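PDB 4F7A: SusD/RagB family nutrient-binding outer membrane lipoprotein from Bacteroides vulgatus, which probably binds nutrient glycans, such as mucin O-glycans, at the outer membrane, as a lipoprotein with a TPR-like helical fold. Local coordinates for residues Y36-G39 with T43-W46; T48-N53 with M125-D130; G80-A85 with R469-S474; R210-D215 with Q442-Y447. All coordinates share one frame; numbering follows the deposited sequence.

Interaction 1: Y36-G39 with T43-W46; sequences YDWG and TWPW
Trp-38 and Trp-44 bring their indoles together at an oblique tilt: the centroids of the six-membered rings lie 5.7 Å apart and the planes make 73° with each other. Trp-38 meets its partner with CZ2 and CH2 of its benzo ring, CZ2 lying 3.9 Å from Trp-44 CH2. The Trp-38 ring also reaches Pro-45, whose CG sits 3.5 Å from Trp-38 CH2, so the same rim of one indole fits against both Trp-44 and Pro-45 of segment 43-46. Trp-38 has its CG between the backbone N and the carbonyl carbon (chi1 68°), and this rotation carries the ring across to the other segment. Pro-45 also serves its neighbour Trp-44, since its CD rests 3.2 Å above the plane of the Trp-44 ring, toward the rim. The loop that presents Trp-38 runs on from helix 15-30 and folds back on helix 44-51; it is shaped by an Asx turn, in which Asp-37 OD1 accepts a bond of 2.8 Å from Gly-39 N. Glu-40 answers the polar edge of both indoles, its OE2 taking Trp-38 NE1 and its carbonyl O taking Trp-44 NE1, while from helix 84-104 Tyr-92 stacks on Trp-38 and Tyr-88 also meets its ring. Replacing Trp-38 by alanine is likely to leave Pro-45 and the benzo ring of Trp-44 without their apolar partner and Glu-40 OE2 without its indole N-H. With both N-H groups engaged by Glu-40, what joins the two segments directly is apolar contact of carbon on carbon.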
loop_
_atom_site.group_PDB
_atom_site.type_symbol
_atom_site.label_atom_id
_atom_site.label_comp_id
_atom_site.label_asym_id
_atom_site.label_seq_id
_atom_site.Cartn_x
_atom_site.Cartn_y
_atom_site.Cartn_z
ATOM N N TYR A 36 10.679 10.439 -7.894
ATOM C CA TYR A 36 10.764 11.504 -8.860
ATOM C C TYR A 36 11.830 12.500 -8.440
ATOM O O TYR A 36 11.808 13.012 -7.313
ATOM C CB TYR A 36 9.403 12.212 -8.970
ATOM C CG TYR A 36 9.463 13.512 -9.752
ATOM C CD1 TYR A 36 9.668 13.506 -11.125
ATOM C CD2 TYR A 36 9.361 14.732 -9.112
ATOM C CE1 TYR A 36 9.758 14.699 -11.851
ATOM C CE2 TYR A 36 9.444 15.924 -9.822
ATOM C CZ TYR A 36 9.635 15.895 -11.185
ATOM O OH TYR A 36 9.722 17.066 -11.869
ATOM N N ASP A 37 12.761 12.780 -9.351
ATOM C CA ASP A 37 13.872 13.691 -9.090
ATOM C C ASP A 37 13.493 15.108 -9.536
ATOM O O ASP A 37 13.473 15.388 -10.740
ATOM C CB ASP A 37 15.114 13.226 -9.857
ATOM C CG ASP A 37 16.391 13.979 -9.464
ATOM O OD1 ASP A 37 16.337 15.054 -8.819
ATOM O OD2 ASP A 37 17.479 13.465 -9.800
ATOM N N TRP A 38 13.220 15.975 -8.566
ATOM C CA TRP A 38 12.848 17.362 -8.839
ATOM C C TRP A 38 14.070 18.255 -8.988
ATOM O O TRP A 38 13.922 19.442 -9.238
ATOM C CB TRP A 38 11.903 17.922 -7.774
ATOM C CG TRP A 38 12.507 18.103 -6.406
ATOM C CD1 TRP A 38 13.226 19.174 -5.968
ATOM C CD2 TRP A 38 12.423 17.200 -5.297
ATOM N NE1 TRP A 38 13.606 18.987 -4.664
ATOM C CE2 TRP A 38 13.135 17.780 -4.230
ATOM C CE3 TRP A 38 11.847 15.944 -5.110
ATOM C CZ2 TRP A 38 13.270 17.152 -2.991
ATOM C CZ3 TRP A 38 11.977 15.332 -3.882
ATOM C CH2 TRP A 38 12.686 15.931 -2.843
ATOM N N GLY A 39 15.265 17.681 -8.864
ATOM C CA GLY A 39 16.518 18.434 -8.937
ATOM C C GLY A 39 17.478 18.145 -7.791
ATOM O O GLY A 39 18.607 18.623 -7.805
ATOM N N THR A 43 16.001 8.397 -4.107
ATOM C CA THR A 43 16.105 7.507 -2.948
ATOM C C THR A 43 15.808 8.162 -1.594
ATOM O O THR A 43 14.936 7.676 -0.846
ATOM C CB THR A 43 17.480 6.810 -2.865
ATOM O OG1 THR A 43 17.821 6.254 -4.141
ATOM C CG2 THR A 43 17.455 5.695 -1.815
ATOM N N TRP A 44 16.550 9.221 -1.253
ATOM C CA TRP A 44 16.418 9.844 0.063
ATOM C C TRP A 44 15.003 10.432 0.333
ATOM O O TRP A 44 14.512 10.313 1.459
ATOM C CB TRP A 44 17.573 10.820 0.386
ATOM C CG TRP A 44 17.570 12.094 -0.422
ATOM C CD1 TRP A 44 18.273 12.353 -1.568
ATOM C CD2 TRP A 44 16.799 13.268 -0.144
ATOM N NE1 TRP A 44 17.981 13.623 -2.019
ATOM C CE2 TRP A 44 17.081 14.205 -1.164
ATOM C CE3 TRP A 44 15.892 13.616 0.870
ATOM C CZ2 TRP A 44 16.482 15.470 -1.207
ATOM C CZ3 TRP A 44 15.303 14.879 0.830
ATOM C CH2 TRP A 44 15.602 15.789 -0.208
ATOM N N PRO A 45 14.315 10.984 -0.689
ATOM C CA PRO A 45 12.917 11.393 -0.391
ATOM C C PRO A 45 11.982 10.232 -0.116
ATOM O O PRO A 45 11.212 10.269 0.852
ATOM C CB PRO A 45 12.494 12.155 -1.654
ATOM C CG PRO A 45 13.796 12.657 -2.195
ATOM C CD PRO A 45 14.712 11.479 -2.010
ATOM N N TRP A 46 12.088 9.172 -0.913
ATOM C CA TRP A 46 11.251 7.996 -0.721
ATOM C C TRP A 46 11.458 7.387 0.665
ATOM O O TRP A 46 10.514 6.852 1.254
ATOM C CB TRP A 46 11.508 6.955 -1.814
ATOM C CG TRP A 46 10.656 5.752 -1.657
ATOM C CD1 TRP A 46 9.361 5.607 -2.074
ATOM C CD2 TRP A 46 10.997 4.538 -0.977
ATOM N NE1 TRP A 46 8.893 4.379 -1.731
ATOM C CE2 TRP A 46 9.869 3.691 -1.057
ATOM C CE3 TRP A 46 12.159 4.060 -0.366
ATOM C CZ2 TRP A 46 9.852 2.405 -0.500
ATOM C CZ3 TRP A 46 12.148 2.754 0.172
ATOM C CH2 TRP A 46 10.993 1.961 0.119
#

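Interaction 2: T48-N53 with M125-D130; sequences TFQNLN and MHRITD
Phe-49 and Gln-50, consecutive in the wider pi-type turn of helix 44-51, both meet the guanidinium of Arg-127 on helix 111-132. Phe-49 comes first: its CG stands anti to the backbone N (chi1 -168°), and the ring reaches out so that CE1 lies 4.0 Å from Arg-127 NH2. The ring and guanidinium planes are only 18° apart, yet the nitrogen approaches the ring obliquely. Gln-50 follows with an extended chain, and its OE1 accepts a hydrogen bond of 3.1 Å from Arg-127 NH2, with an N-H...O angle of 151° and the donor tilted out of the amide carbonyl plane. Past the wider turn, Asn-53 N bonds to Gln-50 O at 3.2 Å. On the facing helix the Arg-127 chain bends at chi3, turning the guanidinium toward Gln-50, and its CG lies 3.8 Å above the ring plane of His-126. Glu-434 OE2 ties the pair from outside, forming a salt bridge with Arg-127 NH1 and a hydrogen bond with Gln-50 NE2; Asp-55 OD1 also accepts from NE2, and the strongest polar partner of the arginine is Ile-32, outside the segments. A leucine in place of Arg-127 would probably leave Gln-50 OE1 without its donor and Glu-434 without its salt-bridge partner. Since the nearest CA atoms, those of Phe-49 and Ile-128, are 10.4 Å apart, long side chains must span the gap, a buried polar bridge between two helices of the TPR-like, mostly helical SusD fold.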
loop_
_atom_site.group_PDB
_atom_site.type_symbol
_atom_site.label_atom_id
_atom_site.label_comp_id
_atom_site.label_asym_id
_atom_site.label_seq_id
_atom_site.Cartn_x
_atom_site.Cartn_y
_atom_site.Cartn_z
ATOM N N THR A 48 11.781 8.694 3.582
ATOM C CA THR A 48 10.808 9.279 4.550
ATOM C C THR A 48 9.363 9.298 4.068
ATOM O O THR A 48 8.438 9.283 4.880
ATOM C CB THR A 48 11.229 10.712 5.002
ATOM O OG1 THR A 48 11.121 11.620 3.898
ATOM C CG2 THR A 48 12.683 10.722 5.538
ATOM N N PHE A 49 9.151 9.344 2.755
ATOM C CA PHE A 49 7.809 9.207 2.147
ATOM C C PHE A 49 7.119 7.957 2.686
ATOM O O PHE A 49 6.019 8.014 3.246
ATOM C CB PHE A 49 7.958 9.121 0.606
ATOM C CG PHE A 49 6.656 9.274 -0.185
ATOM C CD1 PHE A 49 5.737 8.252 -0.270
ATOM C CD2 PHE A 49 6.406 10.429 -0.907
ATOM C CE1 PHE A 49 4.565 8.410 -1.022
ATOM C CE2 PHE A 49 5.264 10.580 -1.663
ATOM C CZ PHE A 49 4.336 9.582 -1.709
ATOM N N GLN A 50 7.822 6.838 2.586
ATOM C CA GLN A 50 7.242 5.555 2.900
ATOM C C GLN A 50 8.078 4.607 3.759
ATOM O O GLN A 50 7.514 3.884 4.589
ATOM C CB GLN A 50 6.881 4.916 1.553
ATOM C CG GLN A 50 6.684 3.479 1.521
ATOM C CD GLN A 50 5.869 3.011 0.312
ATOM O OE1 GLN A 50 5.568 3.767 -0.643
ATOM N NE2 GLN A 50 5.535 1.756 0.349
ATOM N N ASN A 51 9.391 4.529 3.541
ATOM C CA ASN A 51 10.146 3.430 4.146
ATOM C C ASN A 51 10.230 3.512 5.662
ATOM O O ASN A 51 10.110 2.486 6.352
ATOM C CB ASN A 51 11.551 3.294 3.556
ATOM C CG ASN A 51 12.173 1.948 3.853
ATOM O OD1 ASN A 51 13.267 1.885 4.407
ATOM N ND2 ASN A 51 11.468 0.839 3.485
ATOM N N LEU A 52 10.400 4.723 6.187
ATOM C CA LEU A 52 10.452 4.905 7.638
ATOM C C LEU A 52 9.079 5.108 8.307
ATOM O O LEU A 52 9.001 5.340 9.522
ATOM C CB LEU A 52 11.384 6.038 8.002
ATOM C CG LEU A 52 12.872 5.803 7.785
ATOM C CD1 LEU A 52 13.606 7.137 7.864
ATOM C CD2 LEU A 52 13.461 4.797 8.800
ATOM N N ASN A 53 8.010 5.029 7.521
ATOM C CA ASN A 53 6.651 5.063 8.040
ATOM C C ASN A 53 5.912 3.755 7.686
ATOM O O ASN A 53 6.051 2.740 8.360
ATOM C CB ASN A 53 5.931 6.296 7.474
ATOM C CG ASN A 53 6.572 7.574 7.902
ATOM O OD1 ASN A 53 6.439 7.984 9.060
ATOM N ND2 ASN A 53 7.251 8.224 6.986
HETATM N N MSE A 125 -3.678 9.373 -4.836
HETATM C CA MSE A 125 -4.235 10.114 -3.722
HETATM C C MSE A 125 -4.976 9.249 -2.698
HETATM O O MSE A 125 -5.126 9.660 -1.562
HETATM C CB MSE A 125 -5.131 11.244 -4.229
HETATM C CG MSE A 125 -4.388 12.243 -5.122
HETATM SE SE MSE A 125 -2.733 12.884 -4.384
HETATM C CE MSE A 125 -3.485 14.045 -3.034
ATOM N N HIS A 126 -5.428 8.059 -3.070
ATOM C CA HIS A 126 -6.042 7.190 -2.055
ATOM C C HIS A 126 -4.956 6.792 -1.061
ATOM O O HIS A 126 -5.239 6.648 0.119
ATOM C CB HIS A 126 -6.787 5.981 -2.668
ATOM C CG HIS A 126 -5.914 4.795 -2.951
ATOM N ND1 HIS A 126 -5.087 4.735 -4.045
ATOM C CD2 HIS A 126 -5.709 3.651 -2.260
ATOM C CE1 HIS A 126 -4.426 3.589 -4.033
ATOM N NE2 HIS A 126 -4.779 2.915 -2.953
ATOM N N ARG A 127 -3.703 6.669 -1.528
ATOM C CA ARG A 127 -2.573 6.399 -0.628
ATOM C C ARG A 127 -2.339 7.522 0.415
ATOM O O ARG A 127 -1.923 7.246 1.541
ATOM C CB ARG A 127 -1.299 6.179 -1.443
ATOM C CG ARG A 127 -1.280 4.858 -2.204
ATOM C CD ARG A 127 -0.297 4.872 -3.381
ATOM N NE ARG A 127 1.084 5.252 -3.066
ATOM C CZ ARG A 127 2.037 4.425 -2.609
ATOM N NH1 ARG A 127 1.793 3.154 -2.332
ATOM N NH2 ARG A 127 3.268 4.883 -2.421
ATOM N N ILE A 128 -2.644 8.761 0.034
ATOM C CA ILE A 128 -2.497 9.919 0.928
ATOM C C ILE A 128 -3.645 10.007 1.944
ATOM O O ILE A 128 -3.391 10.182 3.131
ATOM C CB ILE A 128 -2.362 11.245 0.110
ATOM C CG1 ILE A 128 -1.189 11.135 -0.891
ATOM C CG2 ILE A 128 -2.212 12.456 1.035
ATOM C CD1 ILE A 128 0.180 10.791 -0.248
ATOM N N THR A 129 -4.899 9.886 1.504
ATOM C CA THR A 129 -5.989 9.881 2.470
ATOM C C THR A 129 -5.849 8.696 3.397
ATOM O O THR A 129 -6.159 8.816 4.571
ATOM C CB THR A 129 -7.433 9.929 1.865
ATOM O OG1 THR A 129 -8.384 9.930 2.951
ATOM C CG2 THR A 129 -7.703 8.738 0.971
ATOM N N ASP A 130 -5.384 7.562 2.896
ATOM C CA ASP A 130 -5.231 6.388 3.780
ATOM C C ASP A 130 -4.119 6.585 4.846
ATOM O O ASP A 130 -4.085 5.878 5.861
ATOM C CB ASP A 130 -4.979 5.112 2.961
ATOM C CG ASP A 130 -6.199 4.648 2.187
ATOM O OD1 ASP A 130 -7.330 5.192 2.389
ATOM O OD2 ASP A 130 -6.014 3.743 1.342
#

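Interaction 3: G80-A85 with R469-S474; sequences GWTASA and RRLPFS
Thr-82 and Ala-83, near the junction of the two helices 79-82 and 84-104, pack against Leu-471, Pro-472 and Ser-474 in the loop that leads into helix 475-480. Leu-471 turns both methyls to the threonine: CD1 lies 3.6 Å from the carbonyl O of Thr-82, and CD2 lies 4.1 Å from Thr-82 CG2. The threonine hydroxyl, placed between its own backbone N and carbonyl carbon (chi1 65°), faces the loop, where a water takes up the polar link. This water is 2.7 Å from Thr-82 OG1 and donates to Pro-472 O, also at 2.7 Å, so the two segments are joined through solvent where direct side-chain contact is loose. The loop then closes in: the CA atoms of Ala-83 and Ser-474 are only 4.3 Å apart, a separation that the small alanine methyl allows. Ser-474 is the N-cap of helix 475-480, its side chain capping a backbone N of that helix, and its OG sits 3.6 Å from Ala-83 CB. The same OG is hydrogen-bonded to Asn-87 OD1 on helix 84-104, which ties the cap to that helix. Within the loop, Arg-470 turns the edge of its guanidinium onto the ring of Phe-473, with NH2 3.3 Å above the centre of that ring. Arg-470 NH1 also forms a salt bridge with Asp-496. Thr-82 O also accepts from the hydroxyl of Tyr-132, and a bound glycerol, probably from the crystallisation liquor, lies about 5 Å from the Ser-474 side chain.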
loop_
_atom_site.group_PDB
_atom_site.type_symbol
_atom_site.label_atom_id
_atom_site.label_comp_id
_atom_site.label_asym_id
_atom_site.label_seq_id
_atom_site.Cartn_x
_atom_site.Cartn_y
_atom_site.Cartn_z
ATOM N N GLY A 80 9.228 15.521 10.570
ATOM C CA GLY A 80 9.782 15.612 9.205
ATOM C C GLY A 80 9.514 14.357 8.389
ATOM O O GLY A 80 9.233 14.429 7.175
ATOM N N TRP A 81 9.537 13.205 9.050
ATOM C CA TRP A 81 9.311 11.931 8.354
ATOM C C TRP A 81 7.839 11.710 8.059
ATOM O O TRP A 81 7.474 11.333 6.947
ATOM C CB TRP A 81 9.790 10.751 9.180
ATOM C CG TRP A 81 11.234 10.756 9.550
ATOM C CD1 TRP A 81 12.188 11.655 9.191
ATOM C CD2 TRP A 81 11.891 9.754 10.320
ATOM N NE1 TRP A 81 13.404 11.295 9.733
ATOM C CE2 TRP A 81 13.240 10.124 10.431
ATOM C CE3 TRP A 81 11.450 8.600 10.978
ATOM C CZ2 TRP A 81 14.166 9.359 11.137
ATOM C CZ3 TRP A 81 12.371 7.848 11.680
ATOM C CH2 TRP A 81 13.709 8.237 11.765
ATOM N N THR A 82 6.981 11.915 9.059
ATOM C CA THR A 82 5.575 11.646 8.856
ATOM C C THR A 82 4.889 12.597 7.873
ATOM O O THR A 82 3.858 12.242 7.303
ATOM C CB THR A 82 4.791 11.627 10.181
ATOM O OG1 THR A 82 4.814 12.923 10.760
ATOM C CG2 THR A 82 5.354 10.550 11.163
ATOM N N ALA A 83 5.448 13.789 7.666
ATOM C CA ALA A 83 4.872 14.756 6.740
ATOM C C ALA A 83 5.222 14.476 5.274
ATOM O O ALA A 83 4.658 15.098 4.365
ATOM C CB ALA A 83 5.363 16.169 7.096
ATOM N N SER A 84 6.187 13.590 5.035
ATOM C CA SER A 84 6.777 13.466 3.714
ATOM C C SER A 84 5.833 13.023 2.602
ATOM O O SER A 84 5.885 13.575 1.502
ATOM C CB SER A 84 8.009 12.564 3.761
ATOM O OG SER A 84 9.082 13.280 4.343
ATOM N N ALA A 85 4.975 12.045 2.866
ATOM C CA ALA A 85 4.044 11.570 1.839
ATOM C C ALA A 85 3.175 12.755 1.364
ATOM O O ALA A 85 3.042 13.015 0.158
ATOM C CB ALA A 85 3.195 10.426 2.373
ATOM N N ARG A 469 -2.809 4.453 14.167
ATOM C CA ARG A 469 -4.002 4.514 13.326
ATOM C C ARG A 469 -3.824 5.348 12.054
ATOM O O ARG A 469 -4.614 5.230 11.121
ATOM C CB ARG A 469 -5.159 5.125 14.120
ATOM C CG ARG A 469 -5.610 4.365 15.363
ATOM C CD ARG A 469 -6.289 3.032 15.007
ATOM N NE ARG A 469 -5.336 1.932 14.905
ATOM C CZ ARG A 469 -5.519 0.821 14.185
ATOM N NH1 ARG A 469 -6.586 0.703 13.394
ATOM N NH2 ARG A 469 -4.603 -0.159 14.216
ATOM N N ARG A 470 -2.833 6.238 12.063
ATOM C CA ARG A 470 -2.638 7.220 11.009
ATOM C C ARG A 470 -1.353 7.969 11.286
ATOM O O ARG A 470 -0.760 7.847 12.358
ATOM C CB ARG A 470 -3.795 8.234 10.970
ATOM C CG ARG A 470 -3.888 9.134 12.218
ATOM C CD ARG A 470 -5.066 10.056 12.186
ATOM N NE ARG A 470 -4.904 11.171 11.266
ATOM C CZ ARG A 470 -4.335 12.344 11.558
ATOM N NH1 ARG A 470 -3.844 12.604 12.771
ATOM N NH2 ARG A 470 -4.289 13.292 10.619
ATOM N N LEU A 471 -0.946 8.780 10.323
ATOM C CA LEU A 471 0.106 9.766 10.551
ATOM C C LEU A 471 -0.511 11.134 10.777
ATOM O O LEU A 471 -1.541 11.477 10.174
ATOM C CB LEU A 471 1.077 9.828 9.362
ATOM C CG LEU A 471 1.821 8.523 9.035
ATOM C CD1 LEU A 471 2.872 8.803 7.933
ATOM C CD2 LEU A 471 2.445 7.859 10.287
ATOM N N PRO A 472 0.109 11.942 11.636
ATOM C CA PRO A 472 -0.398 13.322 11.800
ATOM C C PRO A 472 -0.289 14.142 10.526
ATOM O O PRO A 472 0.540 13.850 9.682
ATOM C CB PRO A 472 0.508 13.921 12.881
ATOM C CG PRO A 472 1.093 12.727 13.592
ATOM C CD PRO A 472 1.254 11.668 12.514
ATOM N N PHE A 473 -1.121 15.170 10.409
ATOM C CA PHE A 473 -1.043 16.080 9.285
ATOM C C PHE A 473 0.341 16.747 9.166
ATOM O O PHE A 473 1.095 16.867 10.141
ATOM C CB PHE A 473 -2.123 17.167 9.379
ATOM C CG PHE A 473 -3.525 16.656 9.331
ATOM C CD1 PHE A 473 -3.985 15.990 8.210
ATOM C CD2 PHE A 473 -4.411 16.915 10.374
ATOM C CE1 PHE A 473 -5.271 15.549 8.142
ATOM C CE2 PHE A 473 -5.706 16.467 10.324
ATOM C CZ PHE A 473 -6.138 15.766 9.183
ATOM N N SER A 474 0.679 17.152 7.955
ATOM C CA SER A 474 1.957 17.819 7.709
ATOM C C SER A 474 2.027 19.150 8.435
ATOM O O SER A 474 1.260 20.067 8.097
ATOM C CB SER A 474 2.148 18.085 6.227
ATOM O OG SER A 474 3.296 18.904 6.035
HETATM O O HOH W 1 3.164 14.646 9.554
#

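Interaction 4: R210-D215 with Q442-Y447; sequences RVSNVD and QRRTGY
Arg-444 of helix 435-445 lies across the C-terminal end of helix 193-210 and the loop leading on to helix 216-228, joining these parts of the mostly helical SusD fold, and its first ties there are van der Waals contacts. Its CD is 3.3 Å from Arg-210 O, and its CG is 4.1 Å from Arg-210 CD, so the aliphatic part of one arginine rests on the backbone and chain of the other. Bends at chi2 and chi3 lay the Arg-444 guanidinium alongside the segment 210-215, with the backbone of Arg-210 over one face. The opposite face is covered from within its own helix by Thr-445 CG2, 3.3 Å above the centre of the group. Polar contact across the segments is indirect. A water accepts from Asn-213 ND2 at 2.9 Å and donates to Arg-444 O at 2.8 Å. Asn-213 OD1 accepts from Arg-347 NH2, and ND2 also bonds Asn-509 OD1. Ser-212 OG is 3.2 Å from Arg-444 NH1, but the angle is poor, and OG bonds instead to Met-209 O. Thr-445 OG1 forms an ST turn by accepting from Tyr-447 N at 3.0 Å, while Gly-446 leaves the helix with a positive phi (85°). The charges are handled by carboxylates outside both segments. Glu-441 joins the two arginines, OE1 with Arg-444 NH2 and OE2 with Arg-210 NH1; Glu-343 pairs with Arg-444, and Glu-437 with Arg-210. Two buried cations, with Arg-210 NH1 and Arg-444 NE 5.3 Å apart, can therefore probably keep their charge, because acidic side chains balance both.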
loop_
_atom_site.group_PDB
_atom_site.type_symbol
_atom_site.label_atom_id
_atom_site.label_comp_id
_atom_site.label_asym_id
_atom_site.label_seq_id
_atom_site.Cartn_x
_atom_site.Cartn_y
_atom_site.Cartn_z
ATOM N N ARG A 210 -12.118 -1.477 1.178
ATOM C CA ARG A 210 -11.676 -0.548 2.212
ATOM C C ARG A 210 -12.857 0.044 3.001
ATOM O O ARG A 210 -12.780 0.185 4.211
ATOM C CB ARG A 210 -10.859 0.616 1.639
ATOM C CG ARG A 210 -10.198 1.469 2.767
ATOM C CD ARG A 210 -8.818 0.951 3.176
ATOM N NE ARG A 210 -7.852 1.339 2.164
ATOM C CZ ARG A 210 -7.112 0.516 1.424
ATOM N NH1 ARG A 210 -7.167 -0.798 1.580
ATOM N NH2 ARG A 210 -6.299 1.022 0.504
ATOM N N VAL A 211 -13.934 0.416 2.307
ATOM C CA VAL A 211 -15.051 1.091 2.968
ATOM C C VAL A 211 -16.111 0.103 3.484
ATOM O O VAL A 211 -17.137 0.539 3.980
ATOM C CB VAL A 211 -15.740 2.159 2.070
ATOM C CG1 VAL A 211 -14.702 3.144 1.528
ATOM C CG2 VAL A 211 -16.524 1.518 0.942
ATOM N N SER A 212 -15.859 -1.208 3.382
ATOM C CA SER A 212 -16.893 -2.224 3.685
ATOM C C SER A 212 -17.361 -2.271 5.139
ATOM O O SER A 212 -18.514 -2.631 5.384
ATOM C CB SER A 212 -16.465 -3.621 3.222
ATOM O OG SER A 212 -15.285 -4.039 3.884
ATOM N N ASN A 213 -16.500 -1.897 6.095
ATOM C CA ASN A 213 -16.891 -1.880 7.509
ATOM C C ASN A 213 -17.655 -0.628 7.868
ATOM O O ASN A 213 -18.605 -0.709 8.629
ATOM C CB ASN A 213 -15.696 -1.999 8.444
ATOM C CG ASN A 213 -15.059 -3.355 8.410
ATOM O OD1 ASN A 213 -15.731 -4.389 8.167
ATOM N ND2 ASN A 213 -13.764 -3.386 8.703
ATOM N N VAL A 214 -17.257 0.518 7.312
ATOM C CA VAL A 214 -17.944 1.797 7.592
ATOM C C VAL A 214 -19.205 2.033 6.782
ATOM O O VAL A 214 -20.154 2.666 7.277
ATOM C CB VAL A 214 -16.970 3.025 7.451
ATOM C CG1 VAL A 214 -16.566 3.268 6.003
ATOM C CG2 VAL A 214 -17.592 4.283 8.045
ATOM N N ASP A 215 -19.239 1.552 5.543
ATOM C CA ASP A 215 -20.346 1.857 4.631
ATOM C C ASP A 215 -20.625 0.684 3.699
ATOM O O ASP A 215 -20.172 0.649 2.536
ATOM C CB ASP A 215 -20.037 3.134 3.847
ATOM C CG ASP A 215 -21.265 3.734 3.159
ATOM O OD1 ASP A 215 -22.232 3.010 2.892
ATOM O OD2 ASP A 215 -21.250 4.946 2.845
ATOM N N GLN A 442 -4.128 -3.472 7.367
ATOM C CA GLN A 442 -3.941 -3.864 8.756
ATOM C C GLN A 442 -4.737 -2.977 9.728
ATOM O O GLN A 442 -5.359 -3.463 10.680
ATOM C CB GLN A 442 -2.461 -3.852 9.097
ATOM C CG GLN A 442 -2.149 -4.329 10.505
ATOM C CD GLN A 442 -2.153 -3.228 11.548
ATOM O OE1 GLN A 442 -2.050 -2.045 11.229
ATOM N NE2 GLN A 442 -2.235 -3.625 12.809
ATOM N N ARG A 443 -4.733 -1.675 9.455
ATOM C CA ARG A 443 -5.513 -0.732 10.249
ATOM C C ARG A 443 -7.004 -0.925 10.052
ATOM O O ARG A 443 -7.768 -0.812 11.004
ATOM C CB ARG A 443 -5.107 0.712 9.947
ATOM C CG ARG A 443 -3.684 1.018 10.436
ATOM C CD ARG A 443 -3.255 2.410 10.092
ATOM N NE ARG A 443 -2.877 2.490 8.676
ATOM C CZ ARG A 443 -3.135 3.523 7.874
ATOM N NH1 ARG A 443 -3.787 4.589 8.335
ATOM N NH2 ARG A 443 -2.746 3.481 6.608
ATOM N N ARG A 444 -7.404 -1.249 8.824
ATOM C CA ARG A 444 -8.802 -1.373 8.484
ATOM C C ARG A 444 -9.393 -2.639 9.114
ATOM O O ARG A 444 -10.476 -2.608 9.706
ATOM C CB ARG A 444 -8.946 -1.394 6.953
ATOM C CG ARG A 444 -10.333 -1.031 6.415
ATOM C CD ARG A 444 -11.204 -2.171 5.973
ATOM N NE ARG A 444 -10.618 -3.071 4.960
ATOM C CZ ARG A 444 -11.215 -4.199 4.557
ATOM N NH1 ARG A 444 -12.402 -4.558 5.043
ATOM N NH2 ARG A 444 -10.623 -4.985 3.686
ATOM N N THR A 445 -8.657 -3.743 9.038
ATOM C CA THR A 445 -9.231 -5.055 9.430
ATOM C C THR A 445 -8.706 -5.634 10.736
ATOM O O THR A 445 -9.274 -6.613 11.254
ATOM C CB THR A 445 -8.930 -6.106 8.358
ATOM O OG1 THR A 445 -7.520 -6.376 8.336
ATOM C CG2 THR A 445 -9.385 -5.627 6.956
ATOM N N GLY A 446 -7.566 -5.127 11.213
ATOM C CA GLY A 446 -6.865 -5.724 12.356
ATOM C C GLY A 446 -5.932 -6.875 12.004
ATOM O O GLY A 446 -5.306 -7.478 12.898
ATOM N N TYR A 447 -5.817 -7.168 10.706
ATOM C CA TYR A 447 -5.052 -8.301 10.217
ATOM C C TYR A 447 -3.980 -7.855 9.224
ATOM O O TYR A 447 -4.166 -6.889 8.490
ATOM C CB TYR A 447 -5.969 -9.317 9.550
ATOM C CG TYR A 447 -7.113 -9.795 10.444
ATOM C CD1 TYR A 447 -6.872 -10.276 11.724
ATOM C CD2 TYR A 447 -8.433 -9.767 10.001
ATOM C CE1 TYR A 447 -7.917 -10.702 12.567
ATOM C CE2 TYR A 447 -9.482 -10.242 10.818
ATOM C CZ TYR A 447 -9.212 -10.676 12.116
ATOM O OH TYR A 447 -10.249 -11.123 12.929
HETATM O O HOH W 2 -12.646 -0.851 9.703
#

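Interactions 1 and 2 share helix 44-51 and touch where Trp-46 CZ3 meets Asn-51 CB at 3.5 Å, with centres about 15 Å apart. Interactions 2 and 3 are the closest pair, centres about 8 Å apart, joined by probable hydrogen bonds between Thr-48 OG1 and Ser-84 OG at 2.7 Å and from Asn-53 ND2 to Trp-81 O at 3.1 Å. Interaction 4 connects to both: Asp-130 OD2 forms a salt bridge of 2.9 Å with Arg-210 NH2, while Arg-443 NH1 probably bonds both Asp-130 O (2.8 Å) and Arg-469 O (3.0 Å). Interactions 1 and 4, about 32 Å apart between centres, lie on opposite sides of the chain's centre.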